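Transcriptional regulator, PadR family (Enterococcus faecalis, PDB 3HHH) probably binds DNA through a winged helix-turn-helix domain and regulates transcription, as PadR-family regulators do. Local coordinates at residues E65-E70 and R75-L80. Numbering follows the deposited sequence.
With SO4 (sulfate ion), chain E.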
# COMPACT_ATOMS: atom_id res chain seq x y z
N GLU B 65 4.68 8.95 26.00
CA GLU B 65 5.02 9.61 27.26
C GLU B 65 5.58 11.01 26.98
O GLU B 65 6.24 11.23 25.97
CB GLU B 65 6.02 8.74 28.03
CG GLU B 65 7.02 9.48 28.90
CD GLU B 65 8.02 8.53 29.53
OE1 GLU B 65 9.10 8.34 28.94
OE2 GLU B 65 7.71 7.96 30.60
N LYS B 66 5.30 11.94 27.89
CA LYS B 66 5.65 13.35 27.69
C LYS B 66 6.95 13.73 28.38
O LYS B 66 7.15 13.44 29.56
CB LYS B 66 4.53 14.26 28.20
CG LYS B 66 3.18 14.01 27.57
CD LYS B 66 2.29 15.22 27.73
CE LYS B 66 0.83 14.88 27.49
NZ LYS B 66 -0.03 16.08 27.64
N LYS B 67 7.83 14.39 27.63
CA LYS B 67 9.07 14.91 28.18
C LYS B 67 9.31 16.31 27.61
O LYS B 67 8.70 16.67 26.60
CB LYS B 67 10.26 14.02 27.80
CG LYS B 67 10.04 12.52 27.95
CD LYS B 67 11.32 11.78 27.62
CE LYS B 67 11.16 10.28 27.74
NZ LYS B 67 12.37 9.57 27.25
N PRO B 68 10.19 17.10 28.24
CA PRO B 68 10.48 18.43 27.71
C PRO B 68 11.24 18.37 26.38
O PRO B 68 11.92 17.38 26.10
CB PRO B 68 11.35 19.08 28.80
CG PRO B 68 11.29 18.17 29.98
CD PRO B 68 10.97 16.81 29.46
N SER B 69 11.11 19.44 25.59
CA SER B 69 11.71 19.50 24.27
C SER B 69 13.00 20.30 24.26
O SER B 69 13.38 20.90 25.27
CB SER B 69 10.73 20.16 23.29
OG SER B 69 10.63 21.55 23.53
N GLU B 70 13.68 20.28 23.12
CA GLU B 70 14.67 21.29 22.80
C GLU B 70 13.97 22.36 21.96
O GLU B 70 13.73 22.16 20.77
CB GLU B 70 15.85 20.68 22.03
CG GLU B 70 16.89 20.05 22.93
CD GLU B 70 17.89 19.20 22.17
OE1 GLU B 70 18.03 19.39 20.95
OE2 GLU B 70 18.52 18.34 22.81
N ARG B 75 6.34 17.40 24.98
CA ARG B 75 5.95 16.73 23.74
C ARG B 75 5.68 15.27 24.03
O ARG B 75 6.24 14.71 24.97
CB ARG B 75 7.05 16.86 22.69
CG ARG B 75 6.98 18.14 21.88
CD ARG B 75 8.29 18.38 21.16
NE ARG B 75 8.24 19.57 20.30
CZ ARG B 75 9.30 20.14 19.72
NH1 ARG B 75 10.52 19.64 19.89
NH2 ARG B 75 9.14 21.22 18.96
N LYS B 76 4.84 14.65 23.21
CA LYS B 76 4.48 13.25 23.37
C LYS B 76 5.46 12.37 22.58
O LYS B 76 5.38 12.28 21.36
CB LYS B 76 3.03 13.03 22.92
CG LYS B 76 2.38 11.76 23.46
CD LYS B 76 0.86 11.84 23.35
CE LYS B 76 0.20 10.52 23.72
NZ LYS B 76 -1.24 10.69 24.09
N PHE B 77 6.40 11.76 23.30
CA PHE B 77 7.45 10.93 22.69
C PHE B 77 7.05 9.45 22.68
O PHE B 77 6.38 8.98 23.60
CB PHE B 77 8.77 11.10 23.46
CG PHE B 77 9.43 12.42 23.22
CD1 PHE B 77 10.34 12.58 22.18
CD2 PHE B 77 9.16 13.50 24.05
CE1 PHE B 77 10.96 13.80 21.97
CE2 PHE B 77 9.78 14.73 23.84
CZ PHE B 77 10.68 14.88 22.79
N TYR B 78 7.48 8.74 21.64
CA TYR B 78 7.07 7.34 21.42
C TYR B 78 8.24 6.36 21.41
O TYR B 78 9.37 6.72 21.09
CB TYR B 78 6.31 7.22 20.09
CG TYR B 78 5.02 7.99 20.03
CD1 TYR B 78 3.80 7.38 20.33
CD2 TYR B 78 5.01 9.34 19.67
CE1 TYR B 78 2.61 8.09 20.28
CE2 TYR B 78 3.82 10.06 19.61
CZ TYR B 78 2.63 9.43 19.91
OH TYR B 78 1.45 10.15 19.85
N ARG B 79 7.94 5.11 21.74
CA ARG B 79 8.90 4.02 21.62
C ARG B 79 8.15 2.70 21.43
O ARG B 79 7.02 2.54 21.89
CB ARG B 79 9.82 3.94 22.85
CG ARG B 79 9.09 3.80 24.19
CD ARG B 79 10.05 3.96 25.37
NE ARG B 79 9.34 3.95 26.65
CZ ARG B 79 8.89 5.03 27.30
NH1 ARG B 79 9.06 6.26 26.81
NH2 ARG B 79 8.26 4.89 28.47
N LEU B 80 8.78 1.76 20.72
CA LEU B 80 8.15 0.48 20.42
C LEU B 80 8.08 -0.42 21.65
O LEU B 80 9.02 -0.50 22.43
CB LEU B 80 8.92 -0.25 19.32
CG LEU B 80 8.94 0.38 17.93
CD1 LEU B 80 9.56 -0.59 16.95
CD2 LEU B 80 7.53 0.78 17.48
S SO4 E . 3.14 16.90 20.58
O1 SO4 E . 3.69 18.01 21.34
O2 SO4 E . 2.53 15.92 21.48
O3 SO4 E . 2.12 17.43 19.67
O4 SO4 E . 4.21 16.26 19.82
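E65 and R79 meet across the beta hairpin in a salt bridge, E65 OE1 lying 3.0 Å from R79 NH1. The guanidinium comes from above the carboxylate plane, the two flat groups being turned 49° apart. On the same face of the sheet the side chain of K67 crosses F77 at about a right angle, its CB 3.9 Å from F77 CD2, while K67 O lies in plane at the ring edge, 3.5 Å from F77 CE2. F77 has its CG anti to the carbonyl carbon (chi1 -73°), which brings the ring edge toward K67 on the partner strand. Further toward the turn, S69 CB packs against R75 NH1 at 3.4 Å. Beneath these side chains, E65 pairs with F77 and K67 with R75 as antiparallel hydrogen-bonded pairs, with the non-hydrogen-bonded pair K66–K76 between them. The outward-facing K76 N donates a 3.2 Å hydrogen bond to O2 of a sulfate, probably from the crystallisation liquor. E26 salt-bridges K67 NZ, and Y28 meets the F77 ring. This hairpin is the wing expected of a PadR winged-helix domain; E65 and E26 probably offset the charges of K67 and R79, while K66 and K76 probably add positive charge to the other face, partly offset by a weak, long K76–E57 ion pair.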